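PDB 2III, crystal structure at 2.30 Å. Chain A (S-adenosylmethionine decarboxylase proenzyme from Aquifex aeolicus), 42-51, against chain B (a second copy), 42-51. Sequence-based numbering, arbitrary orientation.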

# COMPACT_ATOMS: atom_id res chain seq x y z
N LYS A 42 -12.61 -2.90 -9.47
CA LYS A 42 -11.99 -1.62 -9.15
C LYS A 42 -12.97 -0.53 -8.74
O LYS A 42 -14.09 -0.45 -9.24
CB LYS A 42 -11.20 -1.13 -10.37
CG LYS A 42 -10.62 0.26 -10.22
CD LYS A 42 -9.96 0.76 -11.50
CE LYS A 42 -10.99 1.10 -12.57
NZ LYS A 42 -10.35 1.74 -13.75
N ILE A 43 -12.54 0.31 -7.80
CA ILE A 43 -13.34 1.44 -7.39
C ILE A 43 -12.83 2.57 -8.29
O ILE A 43 -13.59 3.21 -9.02
CB ILE A 43 -13.08 1.84 -5.93
CG1 ILE A 43 -13.69 0.79 -4.98
CG2 ILE A 43 -13.65 3.22 -5.66
CD1 ILE A 43 -13.38 1.05 -3.52
N SER A 44 -11.51 2.78 -8.24
CA SER A 44 -10.84 3.80 -9.03
C SER A 44 -9.35 3.49 -9.15
O SER A 44 -8.83 2.58 -8.51
CB SER A 44 -11.01 5.17 -8.36
OG SER A 44 -10.40 5.19 -7.08
N SER A 45 -8.65 4.26 -9.98
CA SER A 45 -7.22 4.05 -10.19
C SER A 45 -6.55 5.40 -10.44
O SER A 45 -7.09 6.27 -11.13
CB SER A 45 -6.98 3.11 -11.37
OG SER A 45 -7.41 3.69 -12.59
N HIS A 46 -5.36 5.57 -9.87
CA HIS A 46 -4.63 6.82 -10.01
C HIS A 46 -3.16 6.60 -10.31
O HIS A 46 -2.49 5.79 -9.66
CB HIS A 46 -4.82 7.65 -8.74
CG HIS A 46 -6.24 7.67 -8.28
ND1 HIS A 46 -6.76 6.72 -7.44
CD2 HIS A 46 -7.28 8.46 -8.65
CE1 HIS A 46 -8.06 6.91 -7.32
NE2 HIS A 46 -8.40 7.96 -8.05
N TYR A 47 -2.66 7.34 -11.30
CA TYR A 47 -1.28 7.23 -11.73
C TYR A 47 -0.54 8.55 -11.72
O TYR A 47 -1.15 9.62 -11.80
CB TYR A 47 -1.23 6.65 -13.14
CG TYR A 47 -1.95 5.33 -13.25
CD1 TYR A 47 -3.34 5.29 -13.40
CD2 TYR A 47 -1.25 4.13 -13.17
CE1 TYR A 47 -4.01 4.07 -13.46
CE2 TYR A 47 -1.91 2.91 -13.24
CZ TYR A 47 -3.29 2.88 -13.38
OH TYR A 47 -3.93 1.67 -13.43
N TYR A 48 0.78 8.47 -11.62
CA TYR A 48 1.60 9.67 -11.63
C TYR A 48 2.91 9.41 -12.37
O TYR A 48 3.58 8.41 -12.14
CB TYR A 48 1.90 10.13 -10.21
CG TYR A 48 2.56 11.49 -10.19
CD1 TYR A 48 1.83 12.64 -10.51
CD2 TYR A 48 3.92 11.63 -9.90
CE1 TYR A 48 2.44 13.89 -10.54
CE2 TYR A 48 4.54 12.88 -9.93
CZ TYR A 48 3.79 14.00 -10.25
OH TYR A 48 4.40 15.24 -10.29
N GLN A 49 3.27 10.33 -13.25
CA GLN A 49 4.50 10.23 -14.03
C GLN A 49 5.59 11.05 -13.36
O GLN A 49 5.41 12.24 -13.10
CB GLN A 49 4.25 10.76 -15.45
CG GLN A 49 5.47 10.77 -16.37
CD GLN A 49 6.04 9.39 -16.61
OE1 GLN A 49 7.12 9.04 -16.11
NE2 GLN A 49 5.32 8.58 -17.39
N PHE A 50 6.72 10.41 -13.07
CA PHE A 50 7.84 11.11 -12.45
C PHE A 50 8.85 11.45 -13.53
O PHE A 50 8.90 10.80 -14.58
CB PHE A 50 8.51 10.24 -11.39
CG PHE A 50 7.70 10.10 -10.12
CD1 PHE A 50 7.53 11.18 -9.26
CD2 PHE A 50 7.09 8.89 -9.81
CE1 PHE A 50 6.76 11.06 -8.10
CE2 PHE A 50 6.31 8.76 -8.65
CZ PHE A 50 6.15 9.85 -7.79
N GLN A 51 9.64 12.49 -13.29
CA GLN A 51 10.68 12.88 -14.23
C GLN A 51 12.01 12.40 -13.66
O GLN A 51 12.20 12.41 -12.44
CB GLN A 51 10.69 14.40 -14.41
CG GLN A 51 9.40 14.93 -15.02
CD GLN A 51 9.09 14.33 -16.39
OE1 GLN A 51 7.95 14.38 -16.86
NE2 GLN A 51 10.10 13.77 -17.04
N LYS B 42 2.10 15.87 -0.79
CA LYS B 42 1.11 15.06 -1.47
C LYS B 42 0.98 15.33 -2.97
O LYS B 42 1.12 16.46 -3.42
CB LYS B 42 -0.26 15.28 -0.82
CG LYS B 42 -1.41 14.59 -1.53
CD LYS B 42 -2.77 14.95 -0.92
CE LYS B 42 -3.17 16.38 -1.25
NZ LYS B 42 -4.56 16.67 -0.80
N ILE B 43 0.73 14.27 -3.72
CA ILE B 43 0.49 14.42 -5.15
C ILE B 43 -1.03 14.54 -5.24
O ILE B 43 -1.57 15.50 -5.78
CB ILE B 43 0.93 13.17 -5.94
CG1 ILE B 43 2.45 13.08 -5.98
CG2 ILE B 43 0.33 13.22 -7.34
CD1 ILE B 43 2.96 11.81 -6.65
N SER B 44 -1.71 13.55 -4.66
CA SER B 44 -3.17 13.48 -4.64
C SER B 44 -3.65 12.55 -3.53
O SER B 44 -2.85 11.85 -2.90
CB SER B 44 -3.69 12.97 -5.99
OG SER B 44 -3.24 11.65 -6.24
N SER B 45 -4.95 12.54 -3.30
CA SER B 45 -5.53 11.69 -2.26
C SER B 45 -6.91 11.22 -2.70
O SER B 45 -7.69 11.98 -3.30
CB SER B 45 -5.63 12.46 -0.94
OG SER B 45 -6.54 13.54 -1.03
N HIS B 46 -7.22 9.96 -2.41
CA HIS B 46 -8.50 9.38 -2.80
C HIS B 46 -9.14 8.57 -1.69
O HIS B 46 -8.48 7.75 -1.05
CB HIS B 46 -8.29 8.54 -4.05
CG HIS B 46 -7.45 9.22 -5.08
ND1 HIS B 46 -6.07 9.13 -5.09
CD2 HIS B 46 -7.77 10.12 -6.04
CE1 HIS B 46 -5.59 9.95 -6.01
NE2 HIS B 46 -6.60 10.56 -6.59
N TYR B 47 -10.42 8.82 -1.48
CA TYR B 47 -11.18 8.15 -0.43
C TYR B 47 -12.43 7.46 -0.94
O TYR B 47 -12.97 7.81 -1.98
CB TYR B 47 -11.58 9.16 0.64
CG TYR B 47 -10.40 9.91 1.20
CD1 TYR B 47 -9.86 11.00 0.52
CD2 TYR B 47 -9.80 9.51 2.39
CE1 TYR B 47 -8.74 11.68 1.01
CE2 TYR B 47 -8.69 10.17 2.89
CZ TYR B 47 -8.16 11.25 2.20
OH TYR B 47 -7.05 11.90 2.71
N TYR B 48 -12.87 6.46 -0.18
CA TYR B 48 -14.07 5.73 -0.54
C TYR B 48 -14.86 5.35 0.70
O TYR B 48 -14.31 4.84 1.67
CB TYR B 48 -13.73 4.48 -1.34
CG TYR B 48 -14.97 3.83 -1.93
CD1 TYR B 48 -15.65 4.43 -2.99
CD2 TYR B 48 -15.48 2.65 -1.39
CE1 TYR B 48 -16.82 3.86 -3.50
CE2 TYR B 48 -16.65 2.08 -1.89
CZ TYR B 48 -17.31 2.69 -2.94
OH TYR B 48 -18.47 2.13 -3.44
N GLN B 49 -16.17 5.59 0.66
CA GLN B 49 -17.06 5.27 1.77
C GLN B 49 -17.72 3.93 1.52
O GLN B 49 -18.34 3.73 0.47
CB GLN B 49 -18.12 6.37 1.91
CG GLN B 49 -19.16 6.13 3.01
CD GLN B 49 -18.56 6.07 4.40
OE1 GLN B 49 -18.49 5.00 5.01
NE2 GLN B 49 -18.11 7.21 4.90
N PHE B 50 -17.59 3.01 2.46
CA PHE B 50 -18.21 1.70 2.32
C PHE B 50 -19.49 1.68 3.15
O PHE B 50 -19.63 2.45 4.10
CB PHE B 50 -17.28 0.59 2.82
CG PHE B 50 -16.13 0.30 1.90
CD1 PHE B 50 -16.34 -0.31 0.67
CD2 PHE B 50 -14.83 0.67 2.25
CE1 PHE B 50 -15.27 -0.54 -0.21
CE2 PHE B 50 -13.75 0.43 1.38
CZ PHE B 50 -13.98 -0.17 0.15
N GLN B 51 -20.43 0.82 2.76
CA GLN B 51 -21.67 0.69 3.50
C GLN B 51 -21.57 -0.59 4.32
O GLN B 51 -20.98 -1.57 3.86
CB GLN B 51 -22.86 0.63 2.53
CG GLN B 51 -23.03 1.90 1.71
CD GLN B 51 -23.24 3.14 2.58
OE1 GLN B 51 -23.06 4.27 2.12
NE2 GLN B 51 -23.63 2.94 3.83

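Two copies of one strand pack face to face, nearly antiparallel, through side chains alone, around an exact two-fold axis that stacks a histidine on its own symmetry mate. The case illustrates a general feature of two-fold interfaces: a residue near the axis meets itself, while every contact away from the axis occurs twice.

The directions of the two stretches differ by 169°, and the backbones stand well apart, with the CA atoms of A:His46 and B:His46 separated by 8.6 Å. No hydrogen bond spans this gap; side chains fill it. At the centre, the imidazoles of A:His46 and B:His46 stack face to face, their centroids 3.2 Å apart and their planes inclined by 12°. The closest pair is CD2 of A:His46 and NE2 of B:His46, at 3.0 Å. Although ND1 of A:His46 lies 3.4 Å from ND1 of B:His46, the angle is poor for a hydrogen bond, as expected when rings meet through their faces. A flat, compact ring suits this position because two copies can overlap in a thin layer.

On either side of the stack, the isoleucine of one copy meets the aromatic residues of the other. CD1 of A:Ile43 sits over the face of the B:Tyr48 ring, 3.7 Å from its centroid, in a CH-pi contact, and approaches CZ of B:Phe50 to 3.9 Å. The m,t rotamer of isoleucine extends this methyl across the gap, while tyrosine, with chi1 in t, offers a broad apolar face. Phenylalanine starts sideways, but its ring end comes nearer. The axis repeats the arrangement with B:Ile43, A:Tyr48 and A:Phe50.

Strand alternation completes the pattern: A:His46 and A:Tyr48 point toward the partner, whereas A:Ser45 and A:Tyr47 point away, as do their mates in chain B. Together the stretches bury 386 Å², with A:Ile43, B:Ile43, A:His46 and B:His46 contributing most.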